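Local coordinates for protein N-acetylneuraminic acid (Sialic acid) synthetase (Leptospira borgpetersenii serovar Hardjo-bovis, PDB 6NCS) that probably makes N-acylneuraminate 9-phosphate, a sialic acid precursor, as a manganese-binding synthase of the NeuB family with a TIM-barrel fold, at residues I101-L113 with I123-L136. Sequence-based numbering, arbitrary orientation.
Sequences ILFFATPFDVPNL and ILKIASCDICNITL. With CIT (citric acid), chain D.
Water 3 joins three groups across the gap between Pro-107 and Asp-130: it donates to Pro-107 O and, at 2.7 Å, to Asp-130 OD2, and accepts from Ala-127 N. Asp-130 OD1 instead takes a salt bridge from Arg-288 of the second subunit. Water 2 likewise links Ala-105 N to Ile-123 O, donating to the latter at 2.6 Å. The strand segments, which close the barrel, run 36° apart and approach no closer than 5.1 Å, consistent with waters standing in for direct bonds; that from Lys-125 N to Ala-105 O is straight but weak at 3.4 Å. Near the barrel interior, the Phe-104 ring crosses Ile-123 and Lys-125 obliquely, its CD2 3.7 Å from Ile-123 CG2, with Leu-124 C at its edge. Thr-106 and Lys-125 run side by side in the same direction, Thr-106 OG1 3.1 Å from Lys-125 CG. Lys-125 CG stands anti to the backbone N (chi1 172°), and later bends bring NZ, paired with Glu-229, to the citrate carboxylate that Thr-106 OG1 also meets; both modelled separations are too short to be taken literally. On the outer side, Leu-136 CD2 comes within 3.6 Å of Pro-107 O, and Leu-113 CG meets Leu-124 CD1 at 3.9 Å, packing helices 110-118 and 134-143 against the seam. Lys-59, bonded to citrate and Thr-106 OG1, joins Lys-125 and nearby manganese in a pocket probably suited to anions, here occupied by citrate probably from the crystallisation liquor.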
loop_
_atom_site.group_PDB
_atom_site.type_symbol
_atom_site.label_atom_id
_atom_site.label_comp_id
_atom_site.label_asym_id
_atom_site.label_seq_id
_atom_site.Cartn_x
_atom_site.Cartn_y
_atom_site.Cartn_z
ATOM N N ILE A 101 -20.456 19.923 1.322
ATOM C CA ILE A 101 -19.789 18.895 0.538
ATOM C C ILE A 101 -19.586 19.480 -0.853
ATOM O O ILE A 101 -20.410 20.271 -1.323
ATOM C CB ILE A 101 -20.586 17.567 0.508
ATOM C CG1 ILE A 101 -19.810 16.481 -0.247
ATOM C CG2 ILE A 101 -21.977 17.761 -0.079
ATOM C CD1 ILE A 101 -20.368 15.064 -0.057
ATOM N N LEU A 102 -18.458 19.169 -1.477
ATOM C CA LEU A 102 -18.182 19.739 -2.794
ATOM C C LEU A 102 -19.023 19.046 -3.869
ATOM O O LEU A 102 -19.119 17.820 -3.895
ATOM C CB LEU A 102 -16.692 19.626 -3.108
ATOM C CG LEU A 102 -16.187 20.223 -4.421
ATOM C CD1 LEU A 102 -16.835 21.570 -4.698
ATOM C CD2 LEU A 102 -14.676 20.371 -4.342
ATOM N N PHE A 103 -19.654 19.833 -4.745
ATOM C CA PHE A 103 -20.405 19.300 -5.884
ATOM C C PHE A 103 -19.563 19.428 -7.149
ATOM O O PHE A 103 -18.976 20.482 -7.389
ATOM C CB PHE A 103 -21.725 20.061 -6.080
ATOM C CG PHE A 103 -22.371 19.836 -7.427
ATOM C CD1 PHE A 103 -23.268 18.792 -7.619
ATOM C CD2 PHE A 103 -22.073 20.661 -8.510
ATOM C CE1 PHE A 103 -23.859 18.579 -8.852
ATOM C CE2 PHE A 103 -22.661 20.442 -9.748
ATOM C CZ PHE A 103 -23.547 19.405 -9.916
ATOM N N PHE A 104 -19.510 18.371 -7.962
ATOM C CA PHE A 104 -19.022 18.528 -9.334
ATOM C C PHE A 104 -19.603 17.408 -10.188
ATOM O O PHE A 104 -20.461 16.645 -9.745
ATOM C CB PHE A 104 -17.483 18.633 -9.410
ATOM C CG PHE A 104 -16.710 17.368 -9.094
ATOM C CD1 PHE A 104 -16.754 16.777 -7.833
ATOM C CD2 PHE A 104 -15.832 16.840 -10.036
ATOM C CE1 PHE A 104 -15.991 15.636 -7.554
ATOM C CE2 PHE A 104 -15.058 15.720 -9.752
ATOM C CZ PHE A 104 -15.146 15.115 -8.517
ATOM N N ALA A 105 -19.184 17.358 -11.449
ATOM C CA ALA A 105 -19.784 16.395 -12.355
ATOM C C ALA A 105 -18.816 16.058 -13.476
ATOM O O ALA A 105 -17.824 16.756 -13.707
ATOM C CB ALA A 105 -21.103 16.916 -12.946
ATOM N N THR A 106 -19.128 14.968 -14.158
ATOM C CA THR A 106 -18.390 14.534 -15.332
ATOM C C THR A 106 -19.143 14.994 -16.561
ATOM O O THR A 106 -20.226 14.465 -16.824
ATOM C CB THR A 106 -18.267 13.017 -15.337
ATOM O OG1 THR A 106 -17.580 12.602 -14.155
ATOM C CG2 THR A 106 -17.517 12.536 -16.567
ATOM N N PRO A 107 -18.631 15.946 -17.345
ATOM C CA PRO A 107 -19.251 16.225 -18.644
ATOM C C PRO A 107 -18.825 15.185 -19.666
ATOM O O PRO A 107 -17.688 14.712 -19.668
ATOM C CB PRO A 107 -18.702 17.608 -19.009
ATOM C CG PRO A 107 -17.320 17.585 -18.431
ATOM C CD PRO A 107 -17.463 16.811 -17.105
ATOM N N PHE A 108 -19.746 14.833 -20.552
ATOM C CA PHE A 108 -19.444 13.882 -21.608
ATOM C C PHE A 108 -19.379 14.538 -22.972
ATOM O O PHE A 108 -19.098 13.856 -23.958
ATOM C CB PHE A 108 -20.470 12.740 -21.607
ATOM C CG PHE A 108 -20.261 11.748 -20.490
ATOM C CD1 PHE A 108 -20.604 12.066 -19.189
ATOM C CD2 PHE A 108 -19.696 10.506 -20.745
ATOM C CE1 PHE A 108 -20.396 11.155 -18.152
ATOM C CE2 PHE A 108 -19.488 9.591 -19.710
ATOM C CZ PHE A 108 -19.836 9.921 -18.421
ATOM N N ASP A 109 -19.624 15.844 -23.050
ATOM C CA ASP A 109 -19.449 16.588 -24.286
ATOM C C ASP A 109 -19.183 18.040 -23.925
ATOM O O ASP A 109 -19.260 18.435 -22.761
ATOM C CB ASP A 109 -20.663 16.442 -25.220
ATOM C CG ASP A 109 -21.986 16.874 -24.582
ATOM O OD1 ASP A 109 -22.009 17.733 -23.680
ATOM O OD2 ASP A 109 -23.032 16.353 -25.021
ATOM N N VAL A 110 -18.878 18.839 -24.941
ATOM C CA VAL A 110 -18.479 20.227 -24.723
ATOM C C VAL A 110 -19.665 21.077 -24.262
ATOM O O VAL A 110 -19.487 21.924 -23.374
ATOM C CB VAL A 110 -17.814 20.803 -25.986
ATOM C CG1 VAL A 110 -17.672 22.311 -25.886
ATOM C CG2 VAL A 110 -16.446 20.148 -26.185
ATOM N N PRO A 111 -20.882 20.913 -24.809
ATOM C CA PRO A 111 -22.006 21.703 -24.271
ATOM C C PRO A 111 -22.232 21.484 -22.791
ATOM O O PRO A 111 -22.503 22.448 -22.062
ATOM C CB PRO A 111 -23.201 21.229 -25.110
ATOM C CG PRO A 111 -22.586 20.862 -26.414
ATOM C CD PRO A 111 -21.279 20.203 -26.043
ATOM N N ASN A 112 -22.117 20.240 -22.319
ATOM C CA ASN A 112 -22.284 19.982 -20.893
ATOM C C ASN A 112 -21.125 20.553 -20.083
ATOM O O ASN A 112 -21.330 21.067 -18.979
ATOM C CB ASN A 112 -22.438 18.477 -20.641
ATOM C CG ASN A 112 -23.877 18.016 -20.758
ATOM O OD1 ASN A 112 -24.687 18.240 -19.853
ATOM N ND2 ASN A 112 -24.213 17.386 -21.877
ATOM N N LEU A 113 -19.900 20.471 -20.608
ATOM C CA LEU A 113 -18.766 21.091 -19.928
ATOM C C LEU A 113 -18.975 22.591 -19.777
ATOM O O LEU A 113 -18.730 23.155 -18.705
ATOM C CB LEU A 113 -17.470 20.800 -20.694
ATOM C CG LEU A 113 -16.131 21.213 -20.063
ATOM C CD1 LEU A 113 -15.020 20.310 -20.572
ATOM C CD2 LEU A 113 -15.783 22.658 -20.371
ATOM N N ILE A 123 -14.170 22.028 -10.342
ATOM C CA ILE A 123 -13.490 20.790 -10.714
ATOM C C ILE A 123 -14.297 20.100 -11.800
ATOM O O ILE A 123 -15.529 20.035 -11.720
ATOM C CB ILE A 123 -13.335 19.824 -9.518
ATOM C CG1 ILE A 123 -12.617 20.475 -8.352
ATOM C CG2 ILE A 123 -12.561 18.572 -9.936
ATOM C CD1 ILE A 123 -12.358 19.489 -7.220
ATOM N N LEU A 124 -13.600 19.541 -12.789
ATOM C CA LEU A 124 -14.204 18.682 -13.800
ATOM C C LEU A 124 -13.623 17.277 -13.686
ATOM O O LEU A 124 -12.410 17.108 -13.524
ATOM C CB LEU A 124 -13.945 19.217 -15.217
ATOM C CG LEU A 124 -14.435 20.613 -15.587
ATOM C CD1 LEU A 124 -13.821 21.022 -16.913
ATOM C CD2 LEU A 124 -15.953 20.620 -15.681
ATOM N N LYS A 125 -14.481 16.267 -13.786
ATOM C CA LYS A 125 -14.024 14.894 -13.946
ATOM C C LYS A 125 -14.163 14.500 -15.409
ATOM O O LYS A 125 -15.175 14.810 -16.036
ATOM C CB LYS A 125 -14.852 13.938 -13.079
ATOM C CG LYS A 125 -14.576 12.468 -13.327
ATOM C CD LYS A 125 -13.243 12.058 -12.768
ATOM C CE LYS A 125 -12.842 10.677 -13.277
ATOM N NZ LYS A 125 -13.782 9.610 -12.829
ATOM N N ILE A 126 -13.156 13.814 -15.953
ATOM C CA ILE A 126 -13.237 13.253 -17.298
ATOM C C ILE A 126 -13.184 11.739 -17.170
ATOM O O ILE A 126 -12.239 11.193 -16.579
ATOM C CB ILE A 126 -12.118 13.761 -18.218
ATOM C CG1 ILE A 126 -12.184 15.282 -18.359
ATOM C CG2 ILE A 126 -12.226 13.097 -19.589
ATOM C CD1 ILE A 126 -13.436 15.785 -19.036
ATOM N N ALA A 127 -14.191 11.070 -17.734
ATOM C CA ALA A 127 -14.367 9.634 -17.599
ATOM C C ALA A 127 -13.273 8.868 -18.334
ATOM O O ALA A 127 -12.659 9.370 -19.274
ATOM C CB ALA A 127 -15.737 9.225 -18.140
ATOM N N SER A 128 -13.050 7.616 -17.900
ATOM C CA SER A 128 -12.019 6.790 -18.524
ATOM C C SER A 128 -12.255 6.644 -20.018
ATOM O O SER A 128 -11.312 6.723 -20.813
ATOM C CB SER A 128 -11.966 5.408 -17.874
ATOM O OG SER A 128 -11.538 5.489 -16.519
ATOM N N CYS A 129 -13.510 6.432 -20.418
ATOM C CA CYS A 129 -13.827 6.242 -21.827
ATOM C C CYS A 129 -13.496 7.458 -22.680
ATOM O O CYS A 129 -13.518 7.348 -23.912
ATOM C CB CYS A 129 -15.310 5.906 -21.983
ATOM S SG CYS A 129 -16.407 7.286 -21.531
ATOM N N ASP A 130 -13.201 8.609 -22.070
ATOM C CA ASP A 130 -12.891 9.819 -22.814
ATOM C C ASP A 130 -11.411 10.171 -22.754
ATOM O O ASP A 130 -11.028 11.298 -23.070
ATOM C CB ASP A 130 -13.752 10.976 -22.309
ATOM C CG ASP A 130 -15.159 10.882 -22.836
ATOM O OD1 ASP A 130 -15.293 10.398 -23.983
ATOM O OD2 ASP A 130 -16.118 11.253 -22.122
ATOM N N ILE A 131 -10.561 9.218 -22.371
ATOM C CA ILE A 131 -9.137 9.521 -22.322
ATOM C C ILE A 131 -8.548 9.708 -23.713
ATOM O O ILE A 131 -7.444 10.246 -23.842
ATOM C CB ILE A 131 -8.401 8.432 -21.512
ATOM C CG1 ILE A 131 -6.983 8.903 -21.163
ATOM C CG2 ILE A 131 -8.401 7.105 -22.271
ATOM C CD1 ILE A 131 -6.373 8.218 -19.974
ATOM N N CYS A 132 -9.275 9.312 -24.761
ATOM C CA CYS A 132 -8.887 9.577 -26.136
ATOM C C CYS A 132 -9.851 10.532 -26.821
ATOM O O CYS A 132 -9.837 10.637 -28.052
ATOM C CB CYS A 132 -8.798 8.273 -26.928
ATOM S SG CYS A 132 -7.620 7.103 -26.231
ATOM N N ASN A 133 -10.688 11.228 -26.050
ATOM C CA ASN A 133 -11.643 12.199 -26.586
ATOM C C ASN A 133 -10.944 13.558 -26.637
ATOM O O ASN A 133 -11.075 14.397 -25.742
ATOM C CB ASN A 133 -12.892 12.222 -25.711
ATOM C CG ASN A 133 -14.047 12.995 -26.324
ATOM O OD1 ASN A 133 -13.855 13.915 -27.118
ATOM N ND2 ASN A 133 -15.266 12.622 -25.941
ATOM N N ILE A 134 -10.184 13.772 -27.715
ATOM C CA ILE A 134 -9.271 14.915 -27.776
ATOM C C ILE A 134 -10.035 16.230 -27.680
ATOM O O ILE A 134 -9.623 17.156 -26.970
ATOM C CB ILE A 134 -8.420 14.854 -29.058
ATOM C CG1 ILE A 134 -7.696 13.510 -29.149
ATOM C CG2 ILE A 134 -7.417 16.008 -29.085
ATOM C CD1 ILE A 134 -6.807 13.220 -27.959
ATOM N N THR A 135 -11.161 16.333 -28.385
ATOM C CA THR A 135 -11.952 17.558 -28.339
ATOM C C THR A 135 -12.383 17.880 -26.910
ATOM O O THR A 135 -12.284 19.028 -26.461
ATOM C CB THR A 135 -13.169 17.429 -29.253
ATOM O OG1 THR A 135 -12.733 17.297 -30.611
ATOM C CG2 THR A 135 -14.059 18.655 -29.132
ATOM N N LEU A 136 -12.858 16.875 -26.173
ATOM C CA LEU A 136 -13.331 17.128 -24.815
ATOM C C LEU A 136 -12.169 17.427 -23.872
ATOM O O LEU A 136 -12.265 18.314 -23.011
ATOM C CB LEU A 136 -14.148 15.932 -24.318
ATOM C CG LEU A 136 -14.800 16.041 -22.935
ATOM C CD1 LEU A 136 -15.827 17.167 -22.935
ATOM C CD2 LEU A 136 -15.467 14.727 -22.546
HETATM C C1 CIT D . -17.086 9.269 -14.361
HETATM O O1 CIT D . -17.678 10.296 -13.998
HETATM O O2 CIT D . -15.889 9.132 -14.040
HETATM C C2 CIT D . -17.840 8.239 -15.167
HETATM C C3 CIT D . -17.672 6.797 -14.677
HETATM O O7 CIT D . -18.065 6.674 -13.278
HETATM C C4 CIT D . -18.578 5.950 -15.557
HETATM C C5 CIT D . -18.701 4.518 -15.091
HETATM O O3 CIT D . -19.550 3.791 -15.649
HETATM O O4 CIT D . -17.980 4.036 -14.179
HETATM C C6 CIT D . -16.243 6.307 -14.894
HETATM O O5 CIT D . -15.627 6.591 -15.944
HETATM O O6 CIT D . -15.667 5.604 -14.024
HETATM O O HOH W 1 -16.743 22.225 -8.044
HETATM O O HOH W 2 -17.818 19.415 -12.786
HETATM O O HOH W 3 -15.882 12.405 -19.705
HETATM O O HOH W 4 -18.011 13.926 -26.444
#